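Local coordinates for organic hydroperoxide resistance protein (Elizabethkingia anophelis NUHP1, PDB 6D9N) that probably reduces organic hydroperoxides with a pair of redox-active thiols, protecting the cell as a member of the OsmC/Ohr family, at residues M56-A59 / A60-A64; G112-I115 / E116-Q119; C65-S68 / A69-V73. One frame throughout, in Å; residues are numbered along the deposited sequence.

Interactions 1 and 3 are successive lengths of one helix, 54-77, and both are largely buried, with the second subunit lying against them. Interaction 2 stands apart, at the start of helix 115-128, about 24 Å from interaction 1 between centres and about 15 Å from interaction 3; most of its side chains reach solvent. The chemistry follows the place. Residues 56-64 use aromatic rings and small residues in the protein core, and residues 65-73 add the disulfide cysteine and a buried aspartate with a partly exposed asparagine beside it. Residues 112-119 rely on polar capping, needed where a helix begins and its first N-H groups have no preceding turn to bond.

Interaction 1. Residues M56-A59 / A60-A64; sequences MLFA and AGYSA
The rings of Phe-58 and Tyr-62, one helical turn apart, form an offset edge-to-face pair in which the edge of Tyr-62 is directed toward the face of Phe-58. Their planes stand at 74° and their centroids are 5.8 Å apart. The closest carbons are Phe-58 CE2 and Tyr-62 CD1, at 3.8 Å. Being one turn apart and sharing a similar chi1 (-162° in Phe-58), the two side chains run side by side. Further aromatic contacts adjoin the pair: Tyr-131 of the same chain meets both rings, and Tyr-131 of the second subunit meets Phe-58 edge-to-face. Val-104 of strand 100-109 packs on both rings.

Beneath the rings the backbone is regular helix: Tyr-62 N bonds Phe-58 O at 2.8 Å, and Ala-60 N bonds Met-56 O at 2.9 Å. Small residues suit the other faces. Leu-57 packs on Gly-61 of the second subunit, where the absence of a side chain permits close approach, and Ala-60 meets Val-27 of that subunit. Ser-63, with chi1 67°, folds its hydroxyl back over the helix. There OG lies 3.1 Å from Ala-59 O and 3.0 Å from Ala-60 O; its single proton could go to either. Ala-59 O already accepts from Ser-63 N at 3.0 Å.

A thiocyanate ion, probably from the crystallisation liquor, lies about 6 Å from the Phe-58 side chain and may mark a pocket. Two hydroxyls are buried here, and each is provided for: the hydrogen bond between Tyr-62 OH and Ser-132 pays for carrying a polar end through apolar surroundings, while the Ser-63 hydroxyl is satisfied within its own helix by Ala-59 O or Ala-60 O. Both solutions suit a helix packed between the sheet and the second subunit.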
loop_
_atom_site.group_PDB
_atom_site.type_symbol
_atom_site.label_atom_id
_atom_site.label_comp_id
_atom_site.label_asym_id
_atom_site.label_seq_id
_atom_site.Cartn_x
_atom_site.Cartn_y
_atom_site.Cartn_z
ATOM N N MET B 56 7.614 3.216 -1.490
ATOM C CA MET B 56 7.461 4.292 -0.521
ATOM C C MET B 56 5.998 4.480 -0.142
ATOM O O MET B 56 5.675 4.742 1.031
ATOM C CB MET B 56 8.043 5.572 -1.131
ATOM C CG MET B 56 8.068 6.740 -0.133
ATOM S SD MET B 56 8.562 8.293 -0.909
ATOM C CE MET B 56 10.240 7.900 -1.471
ATOM N N LEU B 57 5.095 4.346 -1.109
ATOM C CA LEU B 57 3.668 4.415 -0.801
ATOM C C LEU B 57 3.254 3.262 0.105
ATOM O O LEU B 57 2.389 3.433 0.975
ATOM C CB LEU B 57 2.850 4.428 -2.099
ATOM C CG LEU B 57 2.916 5.737 -2.875
ATOM C CD1 LEU B 57 2.441 5.533 -4.328
ATOM C CD2 LEU B 57 2.126 6.823 -2.188
ATOM N N PHE B 58 3.844 2.084 -0.090
ATOM C CA PHE B 58 3.543 0.961 0.786
ATOM C C PHE B 58 4.041 1.193 2.205
ATOM O O PHE B 58 3.328 0.887 3.176
ATOM C CB PHE B 58 4.134 -0.339 0.211
ATOM C CG PHE B 58 3.510 -1.577 0.822
ATOM C CD1 PHE B 58 2.194 -1.933 0.535
ATOM C CD2 PHE B 58 4.231 -2.395 1.664
ATOM C CE1 PHE B 58 1.591 -3.055 1.116
ATOM C CE2 PHE B 58 3.624 -3.533 2.228
ATOM C CZ PHE B 58 2.331 -3.856 1.924
ATOM N N ALA B 59 5.246 1.736 2.348
ATOM C CA ALA B 59 5.770 2.067 3.676
ATOM C C ALA B 59 4.896 3.114 4.352
ATOM O O ALA B 59 4.573 3.001 5.548
ATOM C CB ALA B 59 7.196 2.587 3.551
ATOM N N ALA B 60 4.506 4.161 3.611
ATOM C CA ALA B 60 3.658 5.210 4.162
ATOM C C ALA B 60 2.295 4.650 4.566
ATOM O O ALA B 60 1.794 4.907 5.682
ATOM C CB ALA B 60 3.521 6.330 3.141
ATOM N N GLY B 61 1.687 3.865 3.671
ATOM C CA GLY B 61 0.381 3.302 3.968
ATOM C C GLY B 61 0.417 2.324 5.128
ATOM O O GLY B 61 -0.501 2.311 5.953
ATOM N N TYR B 62 1.433 1.453 5.171
ATOM C CA TYR B 62 1.475 0.453 6.230
ATOM C C TYR B 62 1.712 1.127 7.584
ATOM O O TYR B 62 1.059 0.801 8.590
ATOM C CB TYR B 62 2.540 -0.595 5.922
ATOM C CG TYR B 62 2.297 -1.966 6.544
ATOM C CD1 TYR B 62 2.890 -3.108 5.972
ATOM C CD2 TYR B 62 1.520 -2.149 7.703
ATOM C CE1 TYR B 62 2.695 -4.370 6.511
ATOM C CE2 TYR B 62 1.307 -3.425 8.236
ATOM C CZ TYR B 62 1.918 -4.510 7.651
ATOM O OH TYR B 62 1.773 -5.784 8.175
ATOM N N SER B 63 2.666 2.054 7.654
ATOM C CA SER B 63 2.901 2.751 8.917
ATOM C C SER B 63 1.638 3.457 9.392
ATOM O O SER B 63 1.299 3.358 10.573
ATOM C CB SER B 63 4.083 3.708 8.812
ATOM O OG SER B 63 3.830 4.781 7.939
ATOM N N ALA B 64 0.905 4.108 8.483
ATOM C CA ALA B 64 -0.335 4.767 8.872
ATOM C C ALA B 64 -1.430 3.771 9.254
ATOM O O ALA B 64 -2.166 3.999 10.228
ATOM C CB ALA B 64 -0.796 5.663 7.727
#

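Interaction 2. Residues G112-I115 / E116-Q119; sequences GVTI and EEAQ
Val-113 and Thr-114 lie against the first turn of the helix, which Ile-115 opens, while Gly-112 joins it through a water. That water donates to Glu-117 OE1 at 2.7 Å and only weakly to Gly-112 O; the glycine suits its place because its positive phi is easily adopted without a side chain. Val-113, buried and branched, lays CG2 on Ala-118 CB at 3.9 Å and also packs on Ile-79, so the loop is seated on an apolar patch.

Thr-114 does most of the polar work. Its OG1 sits between its own N and carbonyl carbon (chi1 70°), a position from which it accepts from Glu-117 N at 3.1 Å. Glu-117 returns the bond: its extended side chain reaches back, and OE1 accepts from Thr-114 N at 3.0 Å. The N-H meets OE1 on its anti side, 32° out of the carboxylate plane. Thr-114 O then takes the first helical bond, from Ala-118 N at 2.9 Å.

Ile-115 continues the pattern, with O accepting from Gln-119 N at 2.9 Å. Its CD1 approaches Ala-118 CB, a small buried methyl that also meets Val-145 of strand 141-146.

The carboxylate also lies near the helix start, where its negative charge would probably be favoured by the helix dipole. These reciprocal bonds are a capping box, with Thr-114 as N-cap of helix 115-128.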
loop_
_atom_site.group_PDB
_atom_site.type_symbol
_atom_site.label_atom_id
_atom_site.label_comp_id
_atom_site.label_asym_id
_atom_site.label_seq_id
_atom_site.Cartn_x
_atom_site.Cartn_y
_atom_site.Cartn_z
ATOM N N GLY B 112 4.719 5.310 27.904
ATOM C CA GLY B 112 3.935 5.329 29.127
ATOM C C GLY B 112 3.269 4.035 29.507
ATOM O O GLY B 112 2.481 4.034 30.468
ATOM N N VAL B 113 3.568 2.935 28.834
ATOM C CA VAL B 113 3.001 1.643 29.182
ATOM C C VAL B 113 4.129 0.681 29.521
ATOM O O VAL B 113 5.300 0.926 29.215
ATOM C CB VAL B 113 2.128 1.073 28.046
ATOM C CG1 VAL B 113 1.042 2.047 27.668
ATOM C CG2 VAL B 113 2.980 0.728 26.793
ATOM N N THR B 114 3.768 -0.437 30.152
ATOM C CA THR B 114 4.752 -1.479 30.405
ATOM C C THR B 114 4.971 -2.301 29.133
ATOM O O THR B 114 4.175 -2.248 28.185
ATOM C CB THR B 114 4.256 -2.439 31.491
ATOM O OG1 THR B 114 3.167 -3.205 30.948
ATOM C CG2 THR B 114 3.815 -1.695 32.760
ATOM N N ILE B 115 6.059 -3.088 29.109
ATOM C CA ILE B 115 6.306 -3.871 27.892
ATOM C C ILE B 115 5.231 -4.934 27.689
ATOM O O ILE B 115 4.888 -5.246 26.545
ATOM C CB ILE B 115 7.738 -4.436 27.832
ATOM C CG1 ILE B 115 8.166 -4.615 26.358
ATOM C CG2 ILE B 115 7.840 -5.774 28.536
ATOM C CD1 ILE B 115 8.321 -3.260 25.608
ATOM N N GLU B 116 4.684 -5.511 28.757
ATOM C CA GLU B 116 3.603 -6.475 28.579
ATOM C C GLU B 116 2.388 -5.813 27.951
ATOM O O GLU B 116 1.757 -6.370 27.049
ATOM C CB GLU B 116 3.219 -7.096 29.926
ATOM C CG GLU B 116 4.291 -8.036 30.442
ATOM C CD GLU B 116 4.061 -8.480 31.886
ATOM O OE1 GLU B 116 2.984 -8.196 32.464
ATOM O OE2 GLU B 116 4.975 -9.110 32.448
ATOM N N GLU B 117 2.038 -4.616 28.398
ATOM C CA GLU B 117 0.932 -3.890 27.783
ATOM C C GLU B 117 1.229 -3.579 26.326
ATOM O O GLU B 117 0.371 -3.743 25.447
ATOM C CB GLU B 117 0.682 -2.594 28.562
ATOM C CG GLU B 117 0.057 -2.864 29.928
ATOM C CD GLU B 117 0.061 -1.690 30.877
ATOM O OE1 GLU B 117 0.842 -0.729 30.701
ATOM O OE2 GLU B 117 -0.741 -1.740 31.849
ATOM N N ALA B 118 2.443 -3.108 26.054
ATOM C CA ALA B 118 2.819 -2.777 24.677
ATOM C C ALA B 118 2.708 -3.985 23.762
ATOM O O ALA B 118 2.215 -3.871 22.624
ATOM C CB ALA B 118 4.244 -2.216 24.656
ATOM N N GLN B 119 3.178 -5.143 24.233
ATOM C CA GLN B 119 3.098 -6.361 23.437
ATOM C C GLN B 119 1.654 -6.760 23.178
ATOM O O GLN B 119 1.298 -7.165 22.059
ATOM C CB GLN B 119 3.852 -7.485 24.147
ATOM C CG GLN B 119 5.343 -7.298 24.050
ATOM C CD GLN B 119 6.123 -8.135 25.045
ATOM O OE1 GLN B 119 5.547 -8.815 25.892
ATOM N NE2 GLN B 119 7.446 -8.090 24.940
HETATM O O HOH W 1 0.817 1.556 32.213
#

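Interaction 3. Residues C65-S68 / A69-V73; sequences CFDS and ALNLV
Asn-71 reaches back one turn to Asp-67, and its amide makes the distinctive bond here. A chi1 of -81° brings the amide back over the preceding turn, and a chi2 of -95° turns ND2 to the carbonyl. ND2 then donates to Asp-67 O at 2.9 Å along a nearly straight line, with the oxygen close to the amide plane. Asn-71 N bonds the same oxygen, also at 2.9 Å. The two donors approach from opposite faces of the carbonyl plane, so one buried oxygen is gripped twice by one residue.

The carboxylate of Asp-67 leans toward this amide too. Asn-71 ND2 stands above it, 3.6 Å from both Asp-67 OD1 and Asp-67 OD2, and the two planes are 65° apart. The carboxylate is instead bonded to Thr-84 through OD1, and Thr-84 OG1 is also bonded to Asn-71 ND2, so one hydroxyl ties both residues together. The bond to Thr-84 probably offsets part of the cost of burying the carboxylate.

Around this polar cluster, Leu-70 packs on Thr-84 and Ile-110, while Phe-66 is turned to Ala-125 of helix 115-128 and Val-86 of strand 85-94. Ala-69, with only a methyl, packs on Val-128 and Cys-129. The backbone is plain helix: Ala-69 N bonds Cys-65 O at 2.9 Å, and Leu-70 N bonds Phe-66 O at 2.8 Å.

The CB of Cys-65, a residue modelled in two conformers, points away from the next turn. Its SG is bonded to Cys-129 SG in a disulfide, and a thiocyanate ion lies about 4 Å from its side chain. A cysteine on the buried central helix, paired with a second one, is the arrangement of the thiol site in OsmC/Ohr proteins, and Cys-65 and Cys-129 are consistent with that redox pair.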
loop_
_atom_site.group_PDB
_atom_site.type_symbol
_atom_site.label_atom_id
_atom_site.label_comp_id
_atom_site.label_asym_id
_atom_site.label_seq_id
_atom_site.Cartn_x
_atom_site.Cartn_y
_atom_site.Cartn_z
ATOM N N CYS B 65 -1.579 2.677 8.510
ATOM C CA CYS B 65 -2.569 1.659 8.840
ATOM C C CYS B 65 -2.301 1.096 10.224
ATOM O O CYS B 65 -3.206 0.968 11.065
ATOM C CB CYS B 65 -2.472 0.530 7.787
ATOM S SG CYS B 65 -3.694 -0.810 8.054
ATOM N N PHE B 66 -1.050 0.755 10.488
ATOM C CA PHE B 66 -0.739 0.132 11.761
ATOM C C PHE B 66 -0.924 1.122 12.907
ATOM O O PHE B 66 -1.476 0.765 13.965
ATOM C CB PHE B 66 0.654 -0.495 11.704
ATOM C CG PHE B 66 0.881 -1.480 12.814
ATOM C CD1 PHE B 66 0.584 -2.828 12.626
ATOM C CD2 PHE B 66 1.320 -1.074 14.062
ATOM C CE1 PHE B 66 0.778 -3.746 13.618
ATOM C CE2 PHE B 66 1.482 -2.003 15.075
ATOM C CZ PHE B 66 1.205 -3.345 14.856
ATOM N N ASP B 67 -0.468 2.373 12.742
ATOM C CA ASP B 67 -0.669 3.358 13.798
ATOM C C ASP B 67 -2.148 3.628 14.038
ATOM O O ASP B 67 -2.574 3.754 15.202
ATOM C CB ASP B 67 0.045 4.672 13.468
ATOM C CG ASP B 67 0.178 5.543 14.713
ATOM O OD1 ASP B 67 0.795 5.067 15.688
ATOM O OD2 ASP B 67 -0.377 6.665 14.739
ATOM N N SER B 68 -2.962 3.672 12.978
ATOM C CA SER B 68 -4.398 3.874 13.153
ATOM C C SER B 68 -5.026 2.709 13.918
ATOM O O SER B 68 -5.796 2.910 14.872
ATOM C CB SER B 68 -5.050 4.018 11.780
ATOM O OG SER B 68 -6.441 4.191 11.941
ATOM N N ALA B 69 -4.672 1.478 13.552
ATOM C CA ALA B 69 -5.200 0.297 14.231
ATOM C C ALA B 69 -4.751 0.273 15.683
ATOM O O ALA B 69 -5.542 -0.018 16.585
ATOM C CB ALA B 69 -4.714 -0.963 13.503
ATOM N N LEU B 70 -3.481 0.610 15.940
ATOM C CA LEU B 70 -2.952 0.657 17.300
ATOM C C LEU B 70 -3.728 1.657 18.150
ATOM O O LEU B 70 -4.062 1.374 19.305
ATOM C CB LEU B 70 -1.472 1.003 17.190
ATOM C CG LEU B 70 -0.737 1.104 18.527
ATOM C CD1 LEU B 70 -0.815 -0.197 19.304
ATOM C CD2 LEU B 70 0.701 1.484 18.229
ATOM N N ASN B 71 -4.026 2.835 17.597
ATOM C CA ASN B 71 -4.778 3.825 18.361
ATOM C C ASN B 71 -6.209 3.384 18.588
ATOM O O ASN B 71 -6.765 3.649 19.670
ATOM C CB ASN B 71 -4.630 5.198 17.724
ATOM C CG ASN B 71 -3.332 5.833 18.119
ATOM O OD1 ASN B 71 -3.285 6.611 19.069
ATOM N ND2 ASN B 71 -2.249 5.412 17.509
ATOM N N LEU B 72 -6.820 2.674 17.637
ATOM C CA LEU B 72 -8.159 2.147 17.892
ATOM C C LEU B 72 -8.143 1.149 19.046
ATOM O O LEU B 72 -9.032 1.153 19.919
ATOM C CB LEU B 72 -8.693 1.520 16.608
ATOM C CG LEU B 72 -10.119 0.999 16.718
ATOM C CD1 LEU B 72 -11.134 2.082 17.194
ATOM C CD2 LEU B 72 -10.511 0.424 15.345
ATOM N N VAL B 73 -7.147 0.268 19.054
ATOM C CA VAL B 73 -7.020 -0.722 20.123
ATOM C C VAL B 73 -6.803 -0.034 21.473
ATOM O O VAL B 73 -7.409 -0.403 22.480
ATOM C CB VAL B 73 -5.882 -1.702 19.773
ATOM C CG1 VAL B 73 -5.479 -2.582 20.970
ATOM C CG2 VAL B 73 -6.267 -2.564 18.587
#